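Local coordinates for copper-transporting ATPase PAA2, chloroplastic (Arabidopsis thaliana, PDB 5LBK), which drives copper across the chloroplast thylakoid membrane at the cost of ATP, the part modelled here being its nucleotide-binding N-domain, at residues 27-32 with 48-53; 63-66 with 71-74. All coordinates share one frame; numbering follows the deposited sequence.

Interaction 1. Residues 27-32 with 48-53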
loop_
_atom_site.group_PDB
_atom_site.type_symbol
_atom_site.label_atom_id
_atom_site.label_comp_id
_atom_site.label_asym_id
_atom_site.label_seq_id
_atom_site.Cartn_x
_atom_site.Cartn_y
_atom_site.Cartn_z
ATOM N N VAL A 27 -2.767 -7.459 0.861
ATOM C CA VAL A 27 -3.873 -7.021 0.013
ATOM C C VAL A 27 -3.683 -7.477 -1.429
ATOM O O VAL A 27 -4.669 -7.851 -2.103
ATOM C CB VAL A 27 -4.026 -5.488 0.111
ATOM C CG1 VAL A 27 -5.089 -5.006 -0.813
ATOM C CG2 VAL A 27 -4.380 -5.108 1.484
ATOM N N GLU A 28 -2.462 -7.442 -1.934
ATOM C CA GLU A 28 -2.160 -7.732 -3.330
ATOM C C GLU A 28 -1.967 -9.219 -3.604
ATOM O O GLU A 28 -1.643 -9.570 -4.732
ATOM C CB GLU A 28 -0.922 -6.966 -3.760
ATOM C CG GLU A 28 -1.120 -5.460 -3.710
ATOM C CD GLU A 28 -1.873 -4.951 -4.889
ATOM O OE1 GLU A 28 -1.232 -4.374 -5.782
ATOM O OE2 GLU A 28 -3.083 -5.175 -4.947
ATOM N N LYS A 29 -2.237 -10.074 -2.615
ATOM C CA LYS A 29 -1.812 -11.475 -2.629
ATOM C C LYS A 29 -2.136 -12.177 -3.946
ATOM O O LYS A 29 -1.262 -12.797 -4.568
ATOM C CB LYS A 29 -2.470 -12.209 -1.461
ATOM C CG LYS A 29 -1.745 -13.503 -1.004
ATOM C CD LYS A 29 -0.344 -13.208 -0.452
ATOM C CE LYS A 29 0.329 -14.467 0.004
ATOM N NZ LYS A 29 1.780 -14.250 0.362
ATOM N N THR A 30 -3.392 -12.128 -4.375
ATOM C CA THR A 30 -3.799 -12.861 -5.564
ATOM C C THR A 30 -4.102 -11.964 -6.757
ATOM O O THR A 30 -4.661 -12.445 -7.742
ATOM C CB THR A 30 -5.019 -13.730 -5.249
ATOM O OG1 THR A 30 -6.036 -12.922 -4.644
ATOM C CG2 THR A 30 -4.625 -14.902 -4.315
ATOM N N ALA A 31 -3.752 -10.683 -6.715
ATOM C CA ALA A 31 -3.898 -9.873 -7.914
ATOM C C ALA A 31 -2.960 -10.409 -8.990
ATOM O O ALA A 31 -1.879 -10.930 -8.696
ATOM C CB ALA A 31 -3.619 -8.403 -7.615
ATOM N N THR A 32 -3.414 -10.349 -10.240
ATOM C CA THR A 32 -2.678 -10.916 -11.362
ATOM C C THR A 32 -1.830 -9.886 -12.087
ATOM O O THR A 32 -1.112 -10.246 -13.022
ATOM C CB THR A 32 -3.642 -11.558 -12.371
ATOM O OG1 THR A 32 -4.461 -10.544 -12.967
ATOM C CG2 THR A 32 -4.518 -12.591 -11.696
ATOM N N LEU A 48 9.218 -12.019 4.031
ATOM C CA LEU A 48 8.218 -11.407 4.892
ATOM C C LEU A 48 6.958 -12.270 4.916
ATOM O O LEU A 48 6.423 -12.631 3.861
ATOM C CB LEU A 48 7.867 -9.998 4.403
ATOM C CG LEU A 48 8.994 -8.957 4.387
ATOM C CD1 LEU A 48 8.483 -7.632 3.786
ATOM C CD2 LEU A 48 9.535 -8.731 5.777
ATOM N N LYS A 49 6.456 -12.555 6.114
ATOM C CA LYS A 49 5.227 -13.320 6.273
ATOM C C LYS A 49 4.050 -12.361 6.188
ATOM O O LYS A 49 3.932 -11.448 7.012
ATOM C CB LYS A 49 5.201 -14.059 7.607
ATOM C CG LYS A 49 4.006 -14.978 7.787
ATOM C CD LYS A 49 4.119 -16.236 6.923
ATOM C CE LYS A 49 5.260 -17.146 7.395
ATOM N NZ LYS A 49 5.249 -18.458 6.691
ATOM N N THR A 50 3.173 -12.578 5.208
ATOM C CA THR A 50 2.066 -11.653 5.065
ATOM C C THR A 50 0.916 -12.075 5.985
ATOM O O THR A 50 0.636 -13.267 6.117
ATOM C CB THR A 50 1.585 -11.602 3.604
ATOM O OG1 THR A 50 1.241 -12.923 3.167
ATOM C CG2 THR A 50 2.679 -11.057 2.690
ATOM N N PRO A 51 0.235 -11.132 6.631
ATOM C CA PRO A 51 -0.913 -11.503 7.466
ATOM C C PRO A 51 -2.075 -12.036 6.639
ATOM O O PRO A 51 -2.225 -11.752 5.446
ATOM C CB PRO A 51 -1.295 -10.196 8.161
ATOM C CG PRO A 51 -0.829 -9.144 7.236
ATOM C CD PRO A 51 0.482 -9.685 6.667
ATOM N N GLU A 52 -2.907 -12.822 7.314
ATOM C CA GLU A 52 -4.010 -13.497 6.653
ATOM C C GLU A 52 -5.127 -12.511 6.330
ATOM O O GLU A 52 -5.276 -11.457 6.955
ATOM C CB GLU A 52 -4.549 -14.631 7.526
ATOM C CG GLU A 52 -3.533 -15.726 7.840
ATOM C CD GLU A 52 -3.140 -16.553 6.628
ATOM O OE1 GLU A 52 -3.685 -16.308 5.537
ATOM O OE2 GLU A 52 -2.291 -17.463 6.772
ATOM N N THR A 53 -5.913 -12.861 5.320
ATOM C CA THR A 53 -7.073 -12.068 4.952
ATOM C C THR A 53 -8.177 -12.991 4.473
ATOM O O THR A 53 -7.919 -13.929 3.719
ATOM C CB THR A 53 -6.764 -11.070 3.839
ATOM O OG1 THR A 53 -6.367 -11.771 2.657
ATOM C CG2 THR A 53 -5.681 -10.143 4.257
#
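Where Lys29 meets Thr50 no flat group takes part: an ammonium group and a hydroxyl approach tip to tip. Lys29 NZ donates a hydrogen bond to Thr50 OG1 at 3.1 Å. The same oxygen has Lys29 CE beside it at 3.6 Å, while the threonine methyl CG2 stays 4.1 Å from NZ, so the hydroxyl branch does the touching. The lysine chain leaves with CG anti to its backbone N (chi1 -158°), bends once at chi2, then runs extended and spans backbones whose nearest CA atoms, those of Lys29 and Thr50, are 8.6 Å apart. A valine in place of Thr50 has no hydroxyl, and the end of the lysine chain would probably lose its tether and be freer to swing in solvent. Lys29 starts where the chain has left helix 17-27 and sits inside a type I beta turn from Glu28 to Ala31, closed by Ala31 N bonding to Glu28 O at 3.1 Å. This is a small surface contact between two loops, one before helix 34-45 and one after it. Thr50 also packs on Ala25 and Pro51 on Ala26, both of helix 17-27; behind the turn, Glu28 turns inward to Ala36, Ile39 and Val40 of helix 34-45, and Val27 reaches strands 63-68 and 71-76.

Interaction 2. Residues 63-66 with 71-74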
loop_
_atom_site.group_PDB
_atom_site.type_symbol
_atom_site.label_atom_id
_atom_site.label_comp_id
_atom_site.label_asym_id
_atom_site.label_seq_id
_atom_site.Cartn_x
_atom_site.Cartn_y
_atom_site.Cartn_z
ATOM N N GLY A 63 -7.885 0.251 -7.350
ATOM C CA GLY A 63 -7.139 -0.421 -6.294
ATOM C C GLY A 63 -7.930 -1.539 -5.660
ATOM O O GLY A 63 -9.001 -1.920 -6.139
ATOM N N THR A 64 -7.375 -2.055 -4.566
ATOM C CA THR A 64 -7.869 -3.231 -3.872
ATOM C C THR A 64 -7.868 -2.954 -2.383
ATOM O O THR A 64 -7.015 -2.223 -1.886
ATOM C CB THR A 64 -7.006 -4.469 -4.170
ATOM O OG1 THR A 64 -7.002 -4.726 -5.571
ATOM C CG2 THR A 64 -7.530 -5.712 -3.530
ATOM N N LEU A 65 -8.867 -3.499 -1.696
ATOM C CA LEU A 65 -9.048 -3.290 -0.272
ATOM C C LEU A 65 -9.319 -4.636 0.385
ATOM O O LEU A 65 -10.077 -5.449 -0.169
ATOM C CB LEU A 65 -10.237 -2.312 -0.085
ATOM C CG LEU A 65 -11.190 -2.253 1.113
ATOM C CD1 LEU A 65 -10.616 -1.298 2.207
ATOM C CD2 LEU A 65 -12.540 -1.756 0.705
ATOM N N ALA A 66 -8.780 -4.823 1.592
ATOM C CA ALA A 66 -9.019 -6.044 2.344
ATOM C C ALA A 66 -8.867 -5.722 3.818
ATOM O O ALA A 66 -8.176 -4.772 4.194
ATOM C CB ALA A 66 -8.030 -7.158 1.965
ATOM N N ARG A 71 -8.762 -4.303 10.685
ATOM C CA ARG A 71 -8.813 -2.983 10.069
ATOM C C ARG A 71 -8.703 -3.091 8.565
ATOM O O ARG A 71 -7.903 -3.875 8.048
ATOM C CB ARG A 71 -7.701 -2.106 10.579
ATOM C CG ARG A 71 -7.979 -1.543 11.973
ATOM C CD ARG A 71 -8.838 -0.273 11.876
ATOM N NE ARG A 71 -9.470 0.044 13.150
ATOM C CZ ARG A 71 -8.883 0.650 14.172
ATOM N NH1 ARG A 71 -7.614 1.027 14.091
ATOM N NH2 ARG A 71 -9.582 0.874 15.282
ATOM N N PHE A 72 -9.486 -2.281 7.857
ATOM C CA PHE A 72 -9.371 -2.239 6.410
ATOM C C PHE A 72 -8.094 -1.516 5.988
ATOM O O PHE A 72 -7.704 -0.503 6.580
ATOM C CB PHE A 72 -10.597 -1.570 5.796
ATOM C CG PHE A 72 -11.792 -2.512 5.748
ATOM C CD1 PHE A 72 -11.825 -3.547 4.827
ATOM C CD2 PHE A 72 -12.793 -2.432 6.692
ATOM C CE1 PHE A 72 -12.908 -4.442 4.830
ATOM C CE2 PHE A 72 -13.843 -3.312 6.678
ATOM C CZ PHE A 72 -13.866 -4.324 5.757
ATOM N N VAL A 73 -7.467 -2.043 4.938
ATOM C CA VAL A 73 -6.247 -1.525 4.310
ATOM C C VAL A 73 -6.523 -1.469 2.816
ATOM O O VAL A 73 -7.140 -2.398 2.260
ATOM C CB VAL A 73 -5.026 -2.426 4.602
ATOM C CG1 VAL A 73 -3.760 -1.929 3.805
ATOM C CG2 VAL A 73 -4.757 -2.510 6.124
ATOM N N ALA A 74 -6.167 -0.364 2.189
ATOM C CA ALA A 74 -6.386 -0.134 0.759
ATOM C C ALA A 74 -5.052 0.140 0.062
ATOM O O ALA A 74 -4.191 0.804 0.617
ATOM C CB ALA A 74 -7.363 1.020 0.567
#
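The beta hairpin of strands 63-68 and 71-76, part of the antiparallel sheet of the N-domain, brings Ala66 opposite Val73 and Leu65 opposite Ala74. The segment axes lie 4.8 Å apart and run at 166°. Ala66 and Val73 form a hydrogen-bonded pair, closed by Ala66 N to Val73 O at 3.0 Å and Val73 N to Ala66 O at 2.9 Å. Leu65 and Ala74 make the adjoining non-hydrogen-bonded pair, their CA atoms only 4.3 Å apart. Here CA-H groups meet carbonyls instead: Leu65 CA is 3.3 Å from Val73 O, an oxygen that thus receives both this contact and the Ala66 N-H. Among the side chains, Leu65 carries most of the meeting. Its first torsion, chi1 151°, falls well short of the ideal anti value and sets CG beside the carbonyl carbon, from where CD1 slants across to Phe72 CB at 3.6 Å and to Phe72 CD1 at 3.7 Å. The leucine methyl thus covers the root of the aromatic side chain, meeting the ring obliquely. On the face bearing Leu65 and Ala74, helix 78-84 packs through Trp80 and Arg84, and Phe85 just beyond it touches Phe72 and Ala74. Strand 56-59 continues the sheet beside 63-68 through Leu65 and Leu57, while strand 117-123 flanks 71-76, where Ala74 bonds to Gly122.

The two contacts, interaction 1 and interaction 2, follow one another along the chain, their centres 11 Å apart. Val27, the last residue of its helix, joins them: its CG1 packs on Thr64 O at 3.6 Å and its CG2 on Val73 O at 3.9 Å, laying the start of the 27-32 segment over the hairpin. Glu28 OE2 comes to 4.0 Å from Thr64 OG1, a packing distance. Glu28 probably corresponds to the conserved glutamate, and Gly63 to the second glycine of the Gly-x-Gly motif, of P1B-type nucleotide-binding domains, so this junction probably lies beside the ATP pocket, whereas the Lys29 to Thr50 bond is on the surface.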